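Local coordinates for putative c-1-tetrahydrofolate synthase, cytoplasmic (Leishmania major, PDB 4A26), which catalyses the NAD(P)-dependent oxidation of N5,N10-methylenetetrahydrofolate and the hydrolysis of the resulting methenyl form in one-carbon metabolism, working as a homodimer, at the interface of chains A and B. Coordinates in Å, arbitrary orientation; residue numbers count along the deposited sequence, not the author numbering. Chains: chain A/B, Putative c-1-tetrahydrofolate synthase, cytoplasmic.

The interface of chains A and B. Residues chain A 173, 193-194, 196, 199, 207; chain B 186, 189-192.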
loop_
_atom_site.group_PDB
_atom_site.type_symbol
_atom_site.label_atom_id
_atom_site.label_comp_id
_atom_site.label_asym_id
_atom_site.label_seq_id
_atom_site.Cartn_x
_atom_site.Cartn_y
_atom_site.Cartn_z
ATOM N N ARG A 173 3.148 9.052 -8.534
ATOM C CA ARG A 173 2.703 7.792 -7.933
ATOM C C ARG A 173 3.717 6.661 -8.143
ATOM O O ARG A 173 3.365 5.486 -8.110
ATOM C CB ARG A 173 1.339 7.397 -8.508
ATOM C CG ARG A 173 1.286 7.305 -10.025
ATOM C CD ARG A 173 -0.058 6.774 -10.496
ATOM N NE ARG A 173 -0.240 6.899 -11.939
ATOM C CZ ARG A 173 -1.341 6.538 -12.593
ATOM N NH1 ARG A 173 -2.375 6.010 -11.944
ATOM N NH2 ARG A 173 -1.412 6.701 -13.909
ATOM N N THR A 193 -3.754 13.344 -1.178
ATOM C CA THR A 193 -4.186 13.185 -2.567
ATOM C C THR A 193 -2.966 12.943 -3.455
ATOM O O THR A 193 -1.992 13.700 -3.405
ATOM C CB THR A 193 -4.887 14.445 -3.077
ATOM O OG1 THR A 193 -5.899 14.839 -2.144
ATOM C CG2 THR A 193 -5.504 14.198 -4.439
ATOM N N ILE A 194 -3.024 11.892 -4.270
ATOM C CA ILE A 194 -1.911 11.541 -5.149
ATOM C C ILE A 194 -2.228 11.997 -6.564
ATOM O O ILE A 194 -3.111 11.452 -7.208
ATOM C CB ILE A 194 -1.629 10.023 -5.136
ATOM C CG1 ILE A 194 -1.323 9.552 -3.709
ATOM C CG2 ILE A 194 -0.455 9.691 -6.050
ATOM C CD1 ILE A 194 -1.559 8.073 -3.490
ATOM N N HIS A 196 -1.164 12.423 -10.531
ATOM C CA HIS A 196 -0.432 11.580 -11.481
ATOM C C HIS A 196 -0.759 11.947 -12.939
ATOM O O HIS A 196 -1.478 12.914 -13.192
ATOM C CB HIS A 196 -0.735 10.099 -11.193
ATOM C CG HIS A 196 -2.188 9.805 -10.968
ATOM N ND1 HIS A 196 -3.110 9.770 -11.991
ATOM C CD2 HIS A 196 -2.875 9.520 -9.835
ATOM C CE1 HIS A 196 -4.304 9.486 -11.497
ATOM N NE2 HIS A 196 -4.188 9.329 -10.191
ATOM N N THR A 199 -4.189 12.787 -13.838
ATOM C CA THR A 199 -4.749 13.968 -13.182
ATOM C C THR A 199 -4.757 15.166 -14.121
ATOM O O THR A 199 -3.771 15.446 -14.796
ATOM C CB THR A 199 -3.964 14.350 -11.904
ATOM O OG1 THR A 199 -3.727 13.180 -11.114
ATOM C CG2 THR A 199 -4.737 15.374 -11.077
ATOM N N TYR A 207 -6.086 21.005 -6.174
ATOM C CA TYR A 207 -5.603 20.261 -5.012
ATOM C C TYR A 207 -4.463 20.992 -4.307
ATOM O O TYR A 207 -4.461 21.103 -3.078
ATOM C CB TYR A 207 -5.137 18.859 -5.410
ATOM C CG TYR A 207 -6.251 17.877 -5.710
ATOM C CD1 TYR A 207 -7.150 17.490 -4.722
ATOM C CD2 TYR A 207 -6.386 17.313 -6.972
ATOM C CE1 TYR A 207 -8.163 16.579 -4.988
ATOM C CE2 TYR A 207 -7.399 16.406 -7.251
ATOM C CZ TYR A 207 -8.283 16.041 -6.257
ATOM O OH TYR A 207 -9.285 15.136 -6.531
ATOM N N MET B 186 -7.049 4.509 -8.328
ATOM C CA MET B 186 -5.860 5.165 -8.891
ATOM C C MET B 186 -5.322 4.409 -10.100
ATOM O O MET B 186 -4.942 5.031 -11.088
ATOM C CB MET B 186 -4.750 5.332 -7.844
ATOM C CG MET B 186 -3.479 6.003 -8.385
ATOM S SD MET B 186 -2.402 6.715 -7.115
ATOM C CE MET B 186 -2.128 5.292 -6.059
ATOM N N ASN B 189 -6.653 5.404 -13.262
ATOM C CA ASN B 189 -6.412 6.838 -13.484
ATOM C C ASN B 189 -7.469 7.789 -12.906
ATOM O O ASN B 189 -7.769 8.838 -13.484
ATOM C CB ASN B 189 -6.158 7.123 -14.970
ATOM C CG ASN B 189 -4.761 6.708 -15.412
ATOM O OD1 ASN B 189 -3.975 6.176 -14.622
ATOM N ND2 ASN B 189 -4.445 6.957 -16.680
ATOM N N ALA B 190 -8.013 7.422 -11.748
ATOM C CA ALA B 190 -8.768 8.356 -10.930
ATOM C C ALA B 190 -7.791 9.071 -9.992
ATOM O O ALA B 190 -6.804 8.481 -9.549
ATOM C CB ALA B 190 -9.833 7.619 -10.139
ATOM N N THR B 191 -8.056 10.344 -9.709
ATOM C CA THR B 191 -7.237 11.113 -8.777
ATOM C C THR B 191 -7.886 11.017 -7.399
ATOM O O THR B 191 -8.855 11.719 -7.112
ATOM C CB THR B 191 -7.099 12.584 -9.220
ATOM O OG1 THR B 191 -6.402 12.642 -10.473
ATOM C CG2 THR B 191 -6.339 13.401 -8.176
ATOM N N VAL B 192 -7.332 10.152 -6.552
ATOM C CA VAL B 192 -7.993 9.723 -5.325
ATOM C C VAL B 192 -7.478 10.445 -4.085
ATOM O O VAL B 192 -6.265 10.555 -3.879
ATOM C CB VAL B 192 -7.795 8.216 -5.094
ATOM C CG1 VAL B 192 -8.616 7.756 -3.910
ATOM C CG2 VAL B 192 -8.172 7.432 -6.333
HETATM O O HOH W 1 -4.865 9.361 -6.959
#
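The imidazole of A:His196 reaches chain B through its edge, where the carbonyl of B:Ala190 and water 1 lie in the ring plane. One face of the ring carries OG1 of A:Thr199 above its middle; on the opposite face sits the guanidinium of A:Arg173, with NH1 likewise above the ring. This patch is part of the two-fold homodimer interface of the dehydrogenase/cyclohydrolase, formed here by residues of the NAD(P)-binding domain, with strand 191-195 of each subunit contributing. A:His196 NE2 donates to B:Ala190 O at 2.8 Å, meeting the oxygen from above the carbonyl plane. The guanidinium uses its own edge on B:Asn189: NH2 bonds OD1 of the side-chain amide at 2.7 Å, in the guanidinium plane, although the two planar groups are turned 43° apart. The A:Arg173 chain runs straight out beyond CG, alongside B:Met186 and in the opposite direction, to bring its tip to B:Asn189. That methionine, with CG anti to the backbone N (chi1 180°), sends SD to CG2 of A:Ile194 at 3.7 Å, while its CG lies near CD2 of A:His196. The hydroxyls of A:Thr199 and B:Thr191 hydrogen-bond OG1 to OG1 at 2.8 Å, and the backbone N of A:His196 also donates to A:Thr199 OG1, holding that hydroxyl over the imidazole face. Methyl CG2 of B:Thr191 meets A:Tyr207 tip to tip, near CE2, while A:Thr193 CG2 covers a face of the phenol. Water 1 bridges the two strands, bonding A:Ile194 O at 2.7 Å and B:Val192 N at 2.6 Å.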